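Local coordinates for caspase-1 subunit p19/18 (Spodoptera frugiperda, PDB 1M72), which is a cysteine protease of the caspase family that probably acts in the activation cascade of caspases responsible for the execution of apoptosis, at residues Y25-K30 against L263-K268; Q88-M93 against Y128-D133; T188-F193 against V252-S257. One frame throughout, in Å; residues are numbered along the deposited sequence.

Interaction 1 of 3, residues Y25-K30 against L263-K268; sequences YNMNHK and LVFGKK. With EDO (1,2-ethanediol), chain H.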
loop_
_atom_site.group_PDB
_atom_site.type_symbol
_atom_site.label_atom_id
_atom_site.label_comp_id
_atom_site.label_asym_id
_atom_site.label_seq_id
_atom_site.Cartn_x
_atom_site.Cartn_y
_atom_site.Cartn_z
ATOM N N TYR C 25 2.759 1.081 18.061
ATOM C CA TYR C 25 3.360 2.422 18.157
ATOM C C TYR C 25 2.922 2.956 19.507
ATOM O O TYR C 25 1.861 2.568 20.013
ATOM C CB TYR C 25 2.795 3.377 17.116
ATOM C CG TYR C 25 3.297 3.143 15.735
ATOM C CD1 TYR C 25 4.627 3.450 15.407
ATOM C CD2 TYR C 25 2.454 2.605 14.740
ATOM C CE1 TYR C 25 5.128 3.228 14.137
ATOM C CE2 TYR C 25 2.941 2.379 13.429
ATOM C CZ TYR C 25 4.278 2.686 13.139
ATOM O OH TYR C 25 4.787 2.413 11.903
ATOM N N ASN C 26 3.707 3.855 20.087
ATOM C CA ASN C 26 3.356 4.444 21.375
ATOM C C ASN C 26 2.403 5.588 21.105
ATOM O O ASN C 26 2.799 6.646 20.644
ATOM C CB ASN C 26 4.625 4.942 22.108
ATOM C CG ASN C 26 4.321 5.951 23.265
ATOM O OD1 ASN C 26 3.167 6.166 23.641
ATOM N ND2 ASN C 26 5.375 6.578 23.803
ATOM N N MET C 27 1.131 5.362 21.388
ATOM C CA MET C 27 0.128 6.392 21.210
ATOM C C MET C 27 -0.253 6.930 22.578
ATOM O O MET C 27 -1.416 7.254 22.805
ATOM C CB MET C 27 -1.122 5.818 20.541
ATOM C CG MET C 27 -0.844 5.152 19.239
ATOM S SD MET C 27 -0.078 6.256 18.033
ATOM C CE MET C 27 -1.537 7.214 17.633
ATOM N N ASN C 28 0.709 7.031 23.492
ATOM C CA ASN C 28 0.393 7.532 24.809
ATOM C C ASN C 28 1.164 8.812 25.118
ATOM O O ASN C 28 1.599 9.015 26.248
ATOM C CB ASN C 28 0.669 6.454 25.878
ATOM C CG ASN C 28 0.158 6.861 27.277
ATOM O OD1 ASN C 28 -0.912 7.484 27.412
ATOM N ND2 ASN C 28 0.912 6.496 28.322
ATOM N N HIS C 29 1.356 9.653 24.096
ATOM C CA HIS C 29 2.045 10.943 24.262
ATOM C C HIS C 29 1.014 11.931 24.822
ATOM O O HIS C 29 -0.173 11.619 24.887
ATOM C CB HIS C 29 2.577 11.489 22.922
ATOM C CG HIS C 29 3.714 10.701 22.357
ATOM N ND1 HIS C 29 5.018 11.155 22.381
ATOM C CD2 HIS C 29 3.747 9.494 21.737
ATOM C CE1 HIS C 29 5.807 10.264 21.801
ATOM N NE2 HIS C 29 5.061 9.246 21.400
ATOM N N LYS C 30 1.473 13.108 25.224
ATOM C CA LYS C 30 0.571 14.118 25.763
ATOM C C LYS C 30 -0.519 14.429 24.736
ATOM O O LYS C 30 -1.700 14.489 25.065
ATOM C CB LYS C 30 1.373 15.388 26.098
ATOM C CG LYS C 30 0.538 16.541 26.616
ATOM C CD LYS C 30 1.357 17.837 26.860
ATOM C CE LYS C 30 0.522 18.775 27.744
ATOM N NZ LYS C 30 1.129 20.123 27.899
ATOM N N LEU C 263 -0.875 0.113 14.516
ATOM C CA LEU C 263 -1.392 1.379 15.014
ATOM C C LEU C 263 -2.826 1.285 15.566
ATOM O O LEU C 263 -3.794 1.089 14.830
ATOM C CB LEU C 263 -1.307 2.465 13.913
ATOM C CG LEU C 263 -2.026 3.799 14.197
ATOM C CD1 LEU C 263 -1.727 4.325 15.594
ATOM C CD2 LEU C 263 -1.619 4.786 13.163
ATOM N N VAL C 264 -2.944 1.382 16.880
ATOM C CA VAL C 264 -4.234 1.384 17.562
ATOM C C VAL C 264 -4.270 2.710 18.313
ATOM O O VAL C 264 -3.404 2.985 19.143
ATOM C CB VAL C 264 -4.329 0.206 18.518
ATOM C CG1 VAL C 264 -5.417 0.461 19.553
ATOM C CG2 VAL C 264 -4.625 -1.067 17.713
ATOM N N PHE C 265 -5.234 3.565 17.997
ATOM C CA PHE C 265 -5.297 4.873 18.642
ATOM C C PHE C 265 -5.457 4.902 20.171
ATOM O O PHE C 265 -4.770 5.688 20.850
ATOM C CB PHE C 265 -6.382 5.749 17.988
ATOM C CG PHE C 265 -5.956 6.335 16.656
ATOM C CD1 PHE C 265 -4.814 7.142 16.570
ATOM C CD2 PHE C 265 -6.681 6.065 15.487
ATOM C CE1 PHE C 265 -4.400 7.671 15.332
ATOM C CE2 PHE C 265 -6.284 6.583 14.242
ATOM C CZ PHE C 265 -5.142 7.388 14.156
ATOM N N GLY C 266 -6.340 4.045 20.695
ATOM C CA GLY C 266 -6.579 4.009 22.122
ATOM C C GLY C 266 -7.394 5.229 22.448
ATOM O O GLY C 266 -7.959 5.814 21.548
ATOM N N LYS C 267 -7.486 5.596 23.718
ATOM C CA LYS C 267 -8.216 6.800 24.084
ATOM C C LYS C 267 -7.208 7.611 24.863
ATOM O O LYS C 267 -6.473 7.070 25.686
ATOM C CB LYS C 267 -9.404 6.505 24.996
ATOM C CG LYS C 267 -10.184 5.267 24.657
ATOM C CD LYS C 267 -11.484 5.188 25.469
ATOM C CE LYS C 267 -12.696 5.612 24.637
ATOM N NZ LYS C 267 -12.953 4.694 23.469
ATOM N N LYS C 268 -7.146 8.898 24.581
ATOM C CA LYS C 268 -6.243 9.764 25.302
ATOM C C LYS C 268 -6.770 9.827 26.764
ATOM O O LYS C 268 -5.980 9.514 27.706
ATOM C CB LYS C 268 -6.248 11.155 24.645
ATOM C CG LYS C 268 -5.846 11.160 23.155
ATOM C CD LYS C 268 -4.346 11.485 22.936
ATOM C CE LYS C 268 -3.434 10.448 23.541
ATOM N NZ LYS C 268 -1.992 10.682 23.289
HETATM C C1 EDO H . 5.622 5.857 18.765
HETATM O O1 EDO H . 6.180 4.777 18.046
HETATM C C2 EDO H . 4.271 6.207 18.208
HETATM O O2 EDO H . 4.048 7.577 18.464
HETATM O O HOH W 1 -0.571 1.902 18.628
#

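Interaction 2 of 3, residues Q88-M93 against Y128-D133; sequences QQTAEM and YYFTAD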
loop_
_atom_site.group_PDB
_atom_site.type_symbol
_atom_site.label_atom_id
_atom_site.label_comp_id
_atom_site.label_asym_id
_atom_site.label_seq_id
_atom_site.Cartn_x
_atom_site.Cartn_y
_atom_site.Cartn_z
ATOM N N GLN C 88 5.438 22.714 5.027
ATOM C CA GLN C 88 6.785 22.912 5.516
ATOM C C GLN C 88 6.777 23.399 6.964
ATOM O O GLN C 88 7.546 22.928 7.790
ATOM C CB GLN C 88 7.536 23.908 4.633
ATOM C CG GLN C 88 7.746 23.450 3.203
ATOM C CD GLN C 88 9.074 23.942 2.614
ATOM O OE1 GLN C 88 10.063 24.108 3.336
ATOM N NE2 GLN C 88 9.111 24.148 1.291
ATOM N N GLN C 89 5.892 24.321 7.287
ATOM C CA GLN C 89 5.873 24.836 8.643
ATOM C C GLN C 89 5.466 23.735 9.612
ATOM O O GLN C 89 5.925 23.674 10.759
ATOM C CB GLN C 89 4.899 25.991 8.754
ATOM C CG GLN C 89 5.051 27.055 7.695
ATOM C CD GLN C 89 4.090 28.207 7.941
ATOM O OE1 GLN C 89 2.922 27.988 8.304
ATOM N NE2 GLN C 89 4.572 29.444 7.755
ATOM N N THR C 90 4.587 22.862 9.146
ATOM C CA THR C 90 4.152 21.769 9.974
ATOM C C THR C 90 5.356 20.843 10.185
ATOM O O THR C 90 5.597 20.370 11.306
ATOM C CB THR C 90 3.029 20.988 9.299
ATOM O OG1 THR C 90 1.842 21.782 9.290
ATOM C CG2 THR C 90 2.762 19.703 10.045
ATOM N N ALA C 91 6.114 20.606 9.112
ATOM C CA ALA C 91 7.275 19.723 9.189
ATOM C C ALA C 91 8.393 20.316 10.037
ATOM O O ALA C 91 9.322 19.613 10.447
ATOM C CB ALA C 91 7.798 19.421 7.814
ATOM N N GLU C 92 8.260 21.606 10.309
ATOM C CA GLU C 92 9.240 22.358 11.050
ATOM C C GLU C 92 8.864 22.496 12.505
ATOM O O GLU C 92 9.674 22.921 13.303
ATOM C CB GLU C 92 9.410 23.749 10.405
ATOM C CG GLU C 92 10.591 23.847 9.423
ATOM C CD GLU C 92 10.454 24.971 8.397
ATOM O OE1 GLU C 92 9.914 26.064 8.728
ATOM O OE2 GLU C 92 10.912 24.755 7.244
ATOM N N MET C 93 7.639 22.131 12.860
ATOM C CA MET C 93 7.230 22.245 14.250
ATOM C C MET C 93 7.838 21.143 15.118
ATOM O O MET C 93 8.451 20.201 14.628
ATOM C CB MET C 93 5.712 22.200 14.328
ATOM C CG MET C 93 5.068 23.257 13.450
ATOM S SD MET C 93 3.329 23.235 13.627
ATOM C CE MET C 93 2.929 25.058 13.835
ATOM N N TYR C 128 6.849 14.369 1.552
ATOM C CA TYR C 128 8.267 14.598 1.340
ATOM C C TYR C 128 8.995 15.181 2.559
ATOM O O TYR C 128 10.059 14.667 2.956
ATOM C CB TYR C 128 8.469 15.542 0.140
ATOM C CG TYR C 128 9.895 16.015 -0.056
ATOM C CD1 TYR C 128 10.881 15.162 -0.608
ATOM C CD2 TYR C 128 10.274 17.312 0.329
ATOM C CE1 TYR C 128 12.226 15.611 -0.765
ATOM C CE2 TYR C 128 11.588 17.762 0.175
ATOM C CZ TYR C 128 12.548 16.915 -0.364
ATOM O OH TYR C 128 13.818 17.383 -0.498
ATOM N N TYR C 129 8.444 16.250 3.132
ATOM C CA TYR C 129 9.039 16.922 4.296
ATOM C C TYR C 129 8.912 16.215 5.647
ATOM O O TYR C 129 9.368 16.741 6.673
ATOM C CB TYR C 129 8.442 18.331 4.473
ATOM C CG TYR C 129 8.568 19.222 3.258
ATOM C CD1 TYR C 129 7.532 19.299 2.321
ATOM C CD2 TYR C 129 9.731 19.977 3.030
ATOM C CE1 TYR C 129 7.640 20.102 1.195
ATOM C CE2 TYR C 129 9.854 20.782 1.898
ATOM C CZ TYR C 129 8.800 20.835 0.988
ATOM O OH TYR C 129 8.890 21.594 -0.146
ATOM N N PHE C 130 8.285 15.045 5.677
ATOM C CA PHE C 130 8.133 14.384 6.946
ATOM C C PHE C 130 8.989 13.147 7.130
ATOM O O PHE C 130 8.790 12.393 8.076
ATOM C CB PHE C 130 6.664 14.093 7.180
ATOM C CG PHE C 130 5.819 15.329 7.227
ATOM C CD1 PHE C 130 5.839 16.162 8.357
ATOM C CD2 PHE C 130 5.025 15.693 6.123
ATOM C CE1 PHE C 130 5.067 17.352 8.383
ATOM C CE2 PHE C 130 4.244 16.881 6.128
ATOM C CZ PHE C 130 4.258 17.713 7.248
ATOM N N THR C 131 9.937 12.913 6.227
ATOM C CA THR C 131 10.809 11.764 6.442
ATOM C C THR C 131 11.627 12.037 7.742
ATOM O O THR C 131 11.813 13.195 8.137
ATOM C CB THR C 131 11.712 11.496 5.207
ATOM O OG1 THR C 131 12.470 12.675 4.874
ATOM C CG2 THR C 131 10.833 11.024 3.998
ATOM N N ALA C 132 12.081 10.996 8.424
ATOM C CA ALA C 132 12.790 11.181 9.715
ATOM C C ALA C 132 13.950 12.175 9.726
ATOM O O ALA C 132 14.171 12.857 10.716
ATOM C CB ALA C 132 13.278 9.845 10.257
ATOM N N ASP C 133 14.707 12.248 8.636
ATOM C CA ASP C 133 15.800 13.194 8.596
ATOM C C ASP C 133 15.298 14.647 8.575
ATOM O O ASP C 133 15.907 15.518 9.191
ATOM C CB ASP C 133 16.680 12.895 7.388
ATOM C CG ASP C 133 15.894 12.859 6.096
ATOM O OD1 ASP C 133 14.675 12.575 6.136
ATOM O OD2 ASP C 133 16.508 13.105 5.044
#

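Interaction 3 of 3, residues T188-F193 against V252-S257; sequences TVPGYF and VPCITS. With EDO (1,2-ethanediol), chain J.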
loop_
_atom_site.group_PDB
_atom_site.type_symbol
_atom_site.label_atom_id
_atom_site.label_comp_id
_atom_site.label_asym_id
_atom_site.label_seq_id
_atom_site.Cartn_x
_atom_site.Cartn_y
_atom_site.Cartn_z
ATOM N N THR C 188 -8.698 5.713 -4.329
ATOM C CA THR C 188 -8.786 4.849 -5.491
ATOM C C THR C 188 -7.414 4.358 -5.955
ATOM O O THR C 188 -6.342 4.839 -5.513
ATOM C CB THR C 188 -9.523 5.615 -6.659
ATOM O OG1 THR C 188 -9.952 4.687 -7.645
ATOM C CG2 THR C 188 -8.560 6.638 -7.340
ATOM N N VAL C 189 -7.474 3.390 -6.850
ATOM C CA VAL C 189 -6.316 2.735 -7.447
ATOM C C VAL C 189 -5.631 3.654 -8.490
ATOM O O VAL C 189 -6.284 4.485 -9.131
ATOM C CB VAL C 189 -6.831 1.408 -8.105
ATOM C CG1 VAL C 189 -5.929 0.952 -9.188
ATOM C CG2 VAL C 189 -6.954 0.339 -7.050
ATOM N N PRO C 190 -4.301 3.534 -8.663
ATOM C CA PRO C 190 -3.706 4.424 -9.668
ATOM C C PRO C 190 -4.337 4.247 -11.043
ATOM O O PRO C 190 -4.589 3.121 -11.501
ATOM C CB PRO C 190 -2.228 4.027 -9.651
ATOM C CG PRO C 190 -2.030 3.537 -8.172
ATOM C CD PRO C 190 -3.283 2.724 -7.974
ATOM N N GLY C 191 -4.591 5.378 -11.698
ATOM C CA GLY C 191 -5.213 5.389 -13.012
ATOM C C GLY C 191 -6.736 5.544 -13.024
ATOM O O GLY C 191 -7.317 5.878 -14.071
ATOM N N TYR C 192 -7.387 5.364 -11.874
ATOM C CA TYR C 192 -8.853 5.398 -11.826
ATOM C C TYR C 192 -9.548 6.613 -11.294
ATOM O O TYR C 192 -8.977 7.404 -10.544
ATOM C CB TYR C 192 -9.382 4.192 -11.036
ATOM C CG TYR C 192 -9.170 2.940 -11.798
ATOM C CD1 TYR C 192 -7.868 2.455 -11.992
ATOM C CD2 TYR C 192 -10.222 2.364 -12.537
ATOM C CE1 TYR C 192 -7.606 1.450 -12.924
ATOM C CE2 TYR C 192 -9.984 1.366 -13.461
ATOM C CZ TYR C 192 -8.664 0.913 -13.672
ATOM O OH TYR C 192 -8.374 0.016 -14.691
ATOM N N PHE C 193 -10.812 6.743 -11.697
ATOM C CA PHE C 193 -11.679 7.814 -11.205
ATOM C C PHE C 193 -11.967 7.506 -9.726
ATOM O O PHE C 193 -11.835 6.350 -9.264
ATOM C CB PHE C 193 -13.040 7.818 -11.902
ATOM C CG PHE C 193 -13.046 8.438 -13.252
ATOM C CD1 PHE C 193 -13.330 7.661 -14.380
ATOM C CD2 PHE C 193 -12.839 9.811 -13.402
ATOM C CE1 PHE C 193 -13.423 8.233 -15.665
ATOM C CE2 PHE C 193 -12.923 10.419 -14.674
ATOM C CZ PHE C 193 -13.221 9.618 -15.824
ATOM N N VAL C 252 -12.485 0.775 -5.515
ATOM C CA VAL C 252 -11.810 0.233 -4.346
ATOM C C VAL C 252 -10.621 1.153 -3.997
ATOM O O VAL C 252 -9.922 1.639 -4.879
ATOM C CB VAL C 252 -11.334 -1.250 -4.520
ATOM C CG1 VAL C 252 -10.166 -1.378 -5.567
ATOM C CG2 VAL C 252 -10.881 -1.787 -3.157
ATOM N N PRO C 253 -10.402 1.425 -2.694
ATOM C CA PRO C 253 -9.283 2.294 -2.264
ATOM C C PRO C 253 -7.949 1.553 -2.445
ATOM O O PRO C 253 -7.925 0.333 -2.695
ATOM C CB PRO C 253 -9.565 2.559 -0.771
ATOM C CG PRO C 253 -11.054 2.177 -0.591
ATOM C CD PRO C 253 -11.225 0.996 -1.541
ATOM N N CYS C 254 -6.855 2.311 -2.310
ATOM C CA CYS C 254 -5.477 1.806 -2.445
ATOM C C CYS C 254 -4.712 2.286 -1.184
ATOM O O CYS C 254 -4.464 3.474 -0.973
ATOM C CB CYS C 254 -4.856 2.365 -3.743
ATOM S SG CYS C 254 -3.257 1.586 -4.153
ATOM N N ILE C 255 -4.363 1.333 -0.334
ATOM C CA ILE C 255 -3.725 1.616 0.938
ATOM C C ILE C 255 -2.280 1.254 0.826
ATOM O O ILE C 255 -1.961 0.070 0.631
ATOM C CB ILE C 255 -4.319 0.704 2.065
ATOM C CG1 ILE C 255 -5.856 0.728 2.020
ATOM C CG2 ILE C 255 -3.855 1.172 3.395
ATOM C CD1 ILE C 255 -6.428 2.164 2.031
ATOM N N THR C 256 -1.408 2.250 0.988
ATOM C CA THR C 256 0.035 2.025 0.900
ATOM C C THR C 256 0.640 2.181 2.275
ATOM O O THR C 256 0.548 3.239 2.900
ATOM C CB THR C 256 0.715 3.010 -0.108
ATOM O OG1 THR C 256 0.100 2.870 -1.401
ATOM C CG2 THR C 256 2.221 2.702 -0.259
ATOM N N SER C 257 1.271 1.118 2.748
ATOM C CA SER C 257 1.831 1.150 4.075
ATOM C C SER C 257 3.299 0.798 4.171
ATOM O O SER C 257 3.770 -0.190 3.558
ATOM C CB SER C 257 1.000 0.226 5.004
ATOM O OG SER C 257 1.669 -0.151 6.197
HETATM C C1 EDO J . -11.434 1.986 -8.541
HETATM O O1 EDO J . -10.333 2.162 -7.623
HETATM C C2 EDO J . -11.616 0.521 -8.774
HETATM O O2 EDO J . -10.533 0.079 -9.550
#

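Interaction 1 of 3, residues Y25-K30 against L263-K268
The phenol oxygen of Y25 is gripped three times: OH is hydrogen-bonded to D181 OD1 and T260 N and, weakly, to R261 N. K268 NZ is held twice, by a short hydrogen bond of 2.6 Å to H29 O and a salt bridge with D99. The donor sits above the H29 carbonyl plane, 32° out of it, the side chain reaching there through bends at chi2 and chi3. D99 also takes the H29 backbone N-H, so one carboxylate fixes both the lysine and the loop it grips. M27 carries most of the apolar contact between the two segments. Its doubly bent side chain lays SD against L263 CD1 (3.5 Å) and brings CE to F265 CD1 (3.4 Å), obliquely to that ring. L263 CB meets the edge of the Y25 ring at CD2 (3.9 Å). A water lies between the backbones, 2.9 Å from Y25 O, and accepts from V264 N (3.0 Å). Within 25-30, N26 OD1 accepts from N28 N, an Asx turn. The two irregular segments thus join the approach to strand 31-39 of the central sheet to the C-terminal tail through an apolar middle and a charged end, where D99 probably balances the lysine charge.

Interaction 2 of 3, residues Q88-M93 against Y128-D133
Helix 80-92, one of the helices packed on the central sheet of the caspase fold, meets the type I beta turn Y128-T131, next to helix 125-128 in the chain. Two consecutive aromatic side chains of the turn receive the helix, and A91 sits between them. Both have CG anti to the carbonyl carbon, yet their rings go to different parts of the helix. The Y129 ring is sandwiched. Over one face, centred, lies CD2 of Y128; on the opposite face comes Q88, whose CG stands 3.7 Å from the ring centroid and 17° off its normal, a CH-pi contact. Beyond CG the glutamine bends at chi2, and its amide lies stacked along the ring, the two planes 24° apart, with CD 3.3 Å from Y129 CE2. The amide nitrogen ends beside the phenol oxygen at a poor angle for a bond; N84, one helical turn earlier, accepts a hydrogen bond from Q88 NE2 and gives a weak one to Y129 OH. F130 turns to the buried side, where its ring also touches L101 of strand 98-106 and I87. T90 CG2 comes to the ring edge at CE1 (3.7 Å), near the ring plane, while T90 OG1 turns back to bond F86 O within the helix. The small A91 lets the backbones come close, CA of A91 and CA of F130 being 5.9 Å apart. Its methyl CB lies 3.6 Å from Y129 CB and 3.5 Å from F130 CE1.

Interaction 3 of 3, residues T188-F193 against V252-S257
The Y192 ring carries O2 of a bound 1,2-ethanediol over one face, offset toward the rim, while V189 O and P190 O lie in plane at its edge; the ring also meets that of H179 of the second subunit, the planes at about 60°. These carbonyl oxygens belong to a type II beta turn, V189 to Y192, closed by a hydrogen bond from Y192 N to V189 O, in the loop after strand 182-186 of the caspase sheet. That loop passes beside the entrance to antiparallel strand 254-257, close to the active site: the T188 side chain is about 6 Å from that of C150, catalytic by similarity, and F193 packs on the bound peptide. No direct hydrogen bond joins the segments; the diol, probably from the crystallisation liquor, bridges them instead. Its O1 accepts from V189 N at 3.2 Å, nearly straight (172°), and donates to V252 O at 2.8 Å. A weak bond comes from V252 N; T188 OG1 lies 2.6 Å from O1, with F193 O as an alternative acceptor. Nearby, T188 CA points its hydrogen at V252 O (3.5 Å). V189 CG2 packs more loosely on V252 CG1 at 3.9 Å. I255, T256 and S257 continue the sheet into the second subunit as an antiparallel ladder. On C254, SG is anti to the backbone N (chi1 -170°) and lies 4.0 Å from P190 CD, while C254 CB rests 3.4 Å from T188 O.

From the N terminus, the chain first passes 25-30, just before strand 31-39, and interaction 1 closes only when the tail 263-268 returns, so its loop encloses both of the others. Within it, interaction 2 joins helix 80-92 to the turn next to helix 125-128 and closes before interaction 3 opens; these two are in series, and no pair crosses. Interaction 3 then ties the loop after strand 182-186 to strand 254-257, which borders the sheet within this chain. Interactions 1 and 3 lie on opposite sides of the chain's centre, their own centres 27 Å apart. None of the three touches another, the nearest atoms of interactions 1 and 3 being about 7 Å apart.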